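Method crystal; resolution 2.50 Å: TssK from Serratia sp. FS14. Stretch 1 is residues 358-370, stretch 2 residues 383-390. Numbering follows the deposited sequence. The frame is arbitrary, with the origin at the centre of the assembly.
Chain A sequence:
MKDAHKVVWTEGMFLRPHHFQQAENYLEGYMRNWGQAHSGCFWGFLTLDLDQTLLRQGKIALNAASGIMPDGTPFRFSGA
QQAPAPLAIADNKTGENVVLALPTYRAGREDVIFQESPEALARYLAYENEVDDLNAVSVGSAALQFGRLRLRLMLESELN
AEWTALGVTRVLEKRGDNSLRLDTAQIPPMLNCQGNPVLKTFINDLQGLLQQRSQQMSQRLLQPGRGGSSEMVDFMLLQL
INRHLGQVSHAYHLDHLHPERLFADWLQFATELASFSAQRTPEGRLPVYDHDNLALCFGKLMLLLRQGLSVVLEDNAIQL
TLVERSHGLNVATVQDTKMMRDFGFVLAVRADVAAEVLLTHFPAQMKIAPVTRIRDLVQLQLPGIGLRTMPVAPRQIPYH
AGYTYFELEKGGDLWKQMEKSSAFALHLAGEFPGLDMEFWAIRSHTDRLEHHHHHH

Stretch 1, residues 358-370: LLTHFPAQMKIAP
Stretch 2 383-390: PGIGLRTM

Stretch 1 enters as a helix (358-365) and leaves as a strand from M366, whose phi/psi of -111/109 is the first to break helical values. The helix is kinked at P363, because a proline nitrogen carries no hydrogen to bond the preceding turn; Q365 N to H361 O (2.8 Å) and a weak M366 N to F362 O bond (3.0 Å) close its last turn. Stretch 2 is loop through I385 and extended at 387-389. That strand runs nearly antiparallel to the helix: their axes make 161° and approach to 8.9 Å. The register is set by CA-CA distances of 5.6 Å for P363-L387 and 7.8 Å for L359-T389. The two stretches bury 426 Å² in all.

L387 (102 Å² covered) is the centre of the contact. Its CA-to-CB bond points toward stretch 1, and chi1 -56° (m) with chi2 161° (t) places CD1 4.1 Å from P363 CA, 3.9 Å from M366 CG and 4.3 Å from F362 CE2, an oblique approach to that ring. CD2 lies 3.7 Å from I368 CD1. These are contacts between carbon atoms at van der Waals range, with no polar partner among them.

I368 (83 Å²; phi/psi -118/131, chi1 -74° m, chi2 154° t) joins that cluster and supplies the one hydrogen bond between the stretches: I385 N to I368 O, 3.0 Å, with a nearly linear N-H...O angle of 176°. I385 (61 Å²; phi/psi -64/137) points toward stretch 1 with chi1 -71° (m) and chi2 104°, off a well. Its CD1 sits 4.0 Å from I368 CG2 and a tight 2.9 Å from I368 O. G384 CA is 3.7 Å from I368 O; an ideal CB there would clash at 2.9 Å from that oxygen.

L359 (chi1 -73° m, chi2 167° t), whose CA-to-CB bond points sideways, brings CD2 to 3.8 Å from T389 OG1, a van der Waals contact.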

# COMPACT_ATOMS: atom_id res chain seq x y z
N LEU A 358 12.12 3.34 -43.40
CA LEU A 358 12.55 3.59 -42.06
C LEU A 358 13.97 4.05 -41.99
O LEU A 358 14.30 4.89 -41.19
CB LEU A 358 12.40 2.35 -41.22
CG LEU A 358 12.67 2.60 -39.76
CD1 LEU A 358 11.50 3.28 -39.10
CD2 LEU A 358 12.99 1.31 -39.06
N LEU A 359 14.83 3.53 -42.84
CA LEU A 359 16.20 3.95 -42.78
C LEU A 359 16.42 5.34 -43.31
O LEU A 359 17.36 6.00 -42.93
CB LEU A 359 17.08 2.98 -43.52
CG LEU A 359 17.28 1.69 -42.78
CD1 LEU A 359 17.88 0.68 -43.71
CD2 LEU A 359 18.15 1.84 -41.56
N THR A 360 15.53 5.80 -44.16
CA THR A 360 15.71 7.11 -44.71
C THR A 360 14.84 8.15 -44.05
O THR A 360 15.33 9.13 -43.55
CB THR A 360 15.48 7.12 -46.22
OG1 THR A 360 14.24 6.49 -46.52
CG2 THR A 360 16.54 6.33 -46.89
N HIS A 361 13.56 7.92 -44.00
CA HIS A 361 12.69 8.91 -43.41
C HIS A 361 12.83 9.14 -41.92
O HIS A 361 12.73 10.26 -41.47
CB HIS A 361 11.24 8.57 -43.72
CG HIS A 361 10.92 8.55 -45.17
ND1 HIS A 361 9.63 8.64 -45.65
CD2 HIS A 361 11.71 8.45 -46.25
CE1 HIS A 361 9.65 8.59 -46.96
NE2 HIS A 361 10.91 8.47 -47.36
N PHE A 362 13.07 8.11 -41.14
CA PHE A 362 13.15 8.31 -39.71
C PHE A 362 14.22 9.28 -39.27
O PHE A 362 13.96 10.17 -38.49
CB PHE A 362 13.33 7.00 -38.98
CG PHE A 362 13.29 7.14 -37.51
CD1 PHE A 362 12.11 7.11 -36.84
CD2 PHE A 362 14.44 7.29 -36.80
CE1 PHE A 362 12.08 7.23 -35.48
CE2 PHE A 362 14.42 7.42 -35.44
CZ PHE A 362 13.23 7.39 -34.78
N PRO A 363 15.43 9.12 -39.77
CA PRO A 363 16.52 9.99 -39.37
C PRO A 363 16.32 11.43 -39.77
O PRO A 363 16.92 12.28 -39.16
CB PRO A 363 17.71 9.41 -40.10
CG PRO A 363 17.33 8.03 -40.42
CD PRO A 363 15.88 8.09 -40.70
N ALA A 364 15.52 11.68 -40.79
CA ALA A 364 15.24 13.03 -41.22
C ALA A 364 14.05 13.58 -40.46
O ALA A 364 14.09 14.68 -39.97
CB ALA A 364 14.95 13.03 -42.70
N GLN A 365 13.01 12.79 -40.33
CA GLN A 365 11.81 13.25 -39.66
C GLN A 365 11.81 13.25 -38.14
O GLN A 365 10.84 13.62 -37.52
CB GLN A 365 10.62 12.46 -40.15
CG GLN A 365 10.08 12.97 -41.46
CD GLN A 365 9.60 11.87 -42.35
OE1 GLN A 365 10.22 11.56 -43.36
NE2 GLN A 365 8.48 11.27 -41.99
N MET A 366 12.90 12.80 -37.54
CA MET A 366 12.95 12.82 -36.10
C MET A 366 13.96 13.86 -35.74
O MET A 366 15.13 13.70 -35.97
CB MET A 366 13.34 11.45 -35.55
CG MET A 366 13.75 11.46 -34.10
SD MET A 366 12.45 11.84 -32.94
CE MET A 366 11.84 10.23 -32.51
N LYS A 367 13.47 14.95 -35.20
CA LYS A 367 14.32 16.04 -34.81
C LYS A 367 14.53 15.98 -33.33
O LYS A 367 13.58 15.94 -32.56
CB LYS A 367 13.67 17.36 -35.19
N ILE A 368 15.78 15.97 -32.92
CA ILE A 368 16.08 15.88 -31.53
C ILE A 368 16.82 17.11 -31.05
O ILE A 368 17.79 17.53 -31.65
CB ILE A 368 16.91 14.62 -31.23
CG1 ILE A 368 16.05 13.38 -31.31
CG2 ILE A 368 17.52 14.67 -29.85
CD1 ILE A 368 16.83 12.16 -31.66
N ALA A 369 16.33 17.68 -29.96
CA ALA A 369 16.91 18.85 -29.36
C ALA A 369 16.40 19.01 -27.95
O ALA A 369 15.64 18.19 -27.46
CB ALA A 369 16.55 20.07 -30.16
N PRO A 370 16.82 20.09 -27.29
CA PRO A 370 16.43 20.41 -25.93
C PRO A 370 15.10 21.10 -25.96
O PRO A 370 14.83 21.82 -26.90
CB PRO A 370 17.52 21.37 -25.47
CG PRO A 370 18.60 21.27 -26.50
CD PRO A 370 17.86 21.00 -27.76
N PRO A 383 18.08 21.50 -38.94
CA PRO A 383 18.37 20.17 -38.46
C PRO A 383 18.44 20.11 -36.96
O PRO A 383 18.45 21.11 -36.27
CB PRO A 383 19.75 19.90 -39.05
CG PRO A 383 20.38 21.24 -39.14
CD PRO A 383 19.30 22.27 -39.22
N GLY A 384 18.46 18.88 -36.47
CA GLY A 384 18.59 18.61 -35.06
C GLY A 384 19.79 17.72 -34.88
O GLY A 384 20.64 17.61 -35.75
N ILE A 385 19.90 17.10 -33.73
CA ILE A 385 21.03 16.20 -33.53
C ILE A 385 20.93 15.05 -34.52
O ILE A 385 19.85 14.51 -34.77
CB ILE A 385 21.11 15.72 -32.08
CG1 ILE A 385 21.53 16.86 -31.17
CG2 ILE A 385 22.11 14.61 -31.94
CD1 ILE A 385 20.42 17.43 -30.38
N GLY A 386 22.06 14.69 -35.13
CA GLY A 386 22.05 13.66 -36.14
C GLY A 386 21.90 12.27 -35.56
O GLY A 386 22.32 11.97 -34.45
N LEU A 387 21.28 11.41 -36.35
CA LEU A 387 21.06 10.02 -36.01
C LEU A 387 21.82 9.15 -37.00
O LEU A 387 21.62 9.26 -38.20
CB LEU A 387 19.57 9.68 -36.03
CG LEU A 387 18.80 10.59 -35.09
CD1 LEU A 387 17.31 10.63 -35.38
CD2 LEU A 387 19.09 10.14 -33.70
N ARG A 388 22.69 8.30 -36.48
CA ARG A 388 23.52 7.43 -37.29
C ARG A 388 23.03 6.00 -37.07
O ARG A 388 22.93 5.55 -35.92
CB ARG A 388 24.98 7.58 -36.91
CG ARG A 388 25.91 6.50 -37.42
CD ARG A 388 27.34 6.79 -36.96
NE ARG A 388 27.70 8.19 -37.17
CZ ARG A 388 28.18 8.66 -38.32
NH1 ARG A 388 28.49 9.95 -38.44
NH2 ARG A 388 28.35 7.84 -39.35
N THR A 389 22.73 5.30 -38.16
CA THR A 389 22.38 3.90 -38.07
C THR A 389 23.53 3.09 -37.50
O THR A 389 24.69 3.32 -37.83
CB THR A 389 22.00 3.37 -39.46
OG1 THR A 389 20.77 3.96 -39.86
CG2 THR A 389 21.82 1.88 -39.44
N MET A 390 23.23 2.17 -36.66
CA MET A 390 24.29 1.35 -36.14
C MET A 390 24.23 -0.02 -36.79
O MET A 390 23.17 -0.66 -36.80
CB MET A 390 24.18 1.21 -34.63
CG MET A 390 24.06 2.53 -33.91
SD MET A 390 23.96 2.32 -32.13
CE MET A 390 25.60 1.80 -31.71